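PDB 1ZOI: esterase, which hydrolyses ester bonds stereoselectively, probably in a way suited to making D-beta-acetylthioisobutyric acid. Local coordinates for residues V4-K7 / Q11-Y14. Residues are numbered along the deposited sequence; the frame is centred on the assembly and turned at random.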
loop_
_atom_site.group_PDB
_atom_site.type_symbol
_atom_site.label_atom_id
_atom_site.label_comp_id
_atom_site.label_asym_id
_atom_site.label_seq_id
_atom_site.Cartn_x
_atom_site.Cartn_y
_atom_site.Cartn_z
ATOM N N VAL A 4 16.088 9.786 -2.471
ATOM C CA VAL A 4 17.471 10.224 -2.399
ATOM C C VAL A 4 18.243 8.991 -1.947
ATOM O O VAL A 4 17.742 8.196 -1.154
ATOM C CB VAL A 4 17.694 11.385 -1.391
ATOM C CG1 VAL A 4 17.271 10.976 0.009
ATOM C CG2 VAL A 4 19.163 11.793 -1.399
ATOM N N THR A 5 19.445 8.808 -2.481
ATOM C CA THR A 5 20.267 7.672 -2.095
ATOM C C THR A 5 21.263 8.150 -1.051
ATOM O O THR A 5 21.972 9.136 -1.263
ATOM C CB THR A 5 21.041 7.098 -3.300
ATOM O OG1 THR A 5 20.114 6.661 -4.299
ATOM C CG2 THR A 5 21.904 5.920 -2.865
ATOM N N THR A 6 21.307 7.457 0.082
ATOM C CA THR A 6 22.218 7.816 1.163
ATOM C C THR A 6 23.627 7.319 0.873
ATOM O O THR A 6 23.847 6.567 -0.081
ATOM C CB THR A 6 21.781 7.196 2.491
ATOM O OG1 THR A 6 21.832 5.770 2.377
ATOM C CG2 THR A 6 20.366 7.627 2.851
ATOM N N LYS A 7 24.574 7.738 1.711
ATOM C CA LYS A 7 25.970 7.338 1.568
ATOM C C LYS A 7 26.079 5.821 1.603
ATOM O O LYS A 7 26.871 5.231 0.866
ATOM C CB LYS A 7 26.820 7.898 2.711
ATOM C CG LYS A 7 26.648 9.378 2.995
ATOM C CD LYS A 7 27.422 9.773 4.251
ATOM C CE LYS A 7 27.001 8.929 5.454
ATOM N NZ LYS A 7 27.712 9.308 6.709
ATOM N N GLN A 11 17.616 3.866 -0.025
ATOM C CA GLN A 11 16.714 4.741 -0.767
ATOM C C GLN A 11 15.739 5.335 0.238
ATOM O O GLN A 11 14.969 4.606 0.869
ATOM C CB GLN A 11 15.923 3.963 -1.821
ATOM C CG GLN A 11 16.746 3.445 -2.988
ATOM C CD GLN A 11 17.413 4.561 -3.767
ATOM O OE1 GLN A 11 18.613 4.798 -3.628
ATOM N NE2 GLN A 11 16.633 5.261 -4.584
ATOM N N ILE A 12 15.785 6.655 0.391
ATOM C CA ILE A 12 14.906 7.354 1.321
ATOM C C ILE A 12 13.833 8.082 0.530
ATOM O O ILE A 12 14.137 8.954 -0.286
ATOM C CB ILE A 12 15.679 8.399 2.155
ATOM C CG1 ILE A 12 16.705 7.702 3.060
ATOM C CG2 ILE A 12 14.696 9.255 2.965
ATOM C CD1 ILE A 12 16.109 6.829 4.145
ATOM N N PHE A 13 12.579 7.718 0.779
ATOM C CA PHE A 13 11.455 8.343 0.101
ATOM C C PHE A 13 11.103 9.636 0.815
ATOM O O PHE A 13 11.205 9.717 2.033
ATOM C CB PHE A 13 10.234 7.421 0.144
ATOM C CG PHE A 13 8.978 8.067 -0.364
ATOM C CD1 PHE A 13 8.662 8.027 -1.715
ATOM C CD2 PHE A 13 8.143 8.769 0.502
ATOM C CE1 PHE A 13 7.533 8.678 -2.204
ATOM C CE2 PHE A 13 7.012 9.430 0.028
ATOM C CZ PHE A 13 6.706 9.383 -1.334
ATOM N N TYR A 14 10.691 10.649 0.064
ATOM C CA TYR A 14 10.288 11.898 0.694
ATOM C C TYR A 14 9.255 12.644 -0.128
ATOM O O TYR A 14 9.091 12.394 -1.328
ATOM C CB TYR A 14 11.485 12.829 0.942
ATOM C CG TYR A 14 12.163 13.324 -0.318
ATOM C CD1 TYR A 14 13.221 12.616 -0.883
ATOM C CD2 TYR A 14 11.726 14.485 -0.964
ATOM C CE1 TYR A 14 13.830 13.044 -2.056
ATOM C CE2 TYR A 14 12.328 14.922 -2.146
ATOM C CZ TYR A 14 13.382 14.191 -2.683
ATOM O OH TYR A 14 13.991 14.602 -3.845
#
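Val-4 and Ile-12 form an antiparallel hydrogen-bonded pair, established by two reciprocal backbone bonds. Val-4 N donates to Ile-12 O at 3.0 Å, with an N-H...O angle of 149°. Ile-12 N returns a bond to Val-4 O at 2.9 Å, essentially straight at 179°. Their side chains lie alongside each other on one face of the sheet, CG1 of Val-4 meeting CB of Ile-12 at 3.7 Å. Val-4 N also lies at the edge of the Tyr-14 ring, near its plane, 4.0 Å from Tyr-14 CE1. This apolar face packs on helix 72-86, where Val-4 touches His-85, Ile-12 touches Val-82 and Tyr-14 touches Leu-86.

The next pair, Thr-5 with Gln-11, is non-hydrogen-bonded in its backbone and turns to the other face. Here the link is made by side chains: Thr-5 OG1 donates to Gln-11 OE1, though the modelled 2.5 Å is very short for such a bond and its exact length is doubtful. A bend at chi2 (-61°) folds the glutamine back so that its amide oxygen reaches the hydroxyl.

Beyond the strand, Thr-6 sets its CG2 across Ile-12, 3.7 Å from CG1 and at about a right angle. Its OG1 instead is hydrogen-bonded to Asp-8 OD2 and Val-10 N, within the turn.

Antiparallel pairing of two successive strands across a short connection makes a beta hairpin, the N-terminal one that begins the central sheet of this alpha/beta hydrolase fold, with strand 3-5 outermost within the chain.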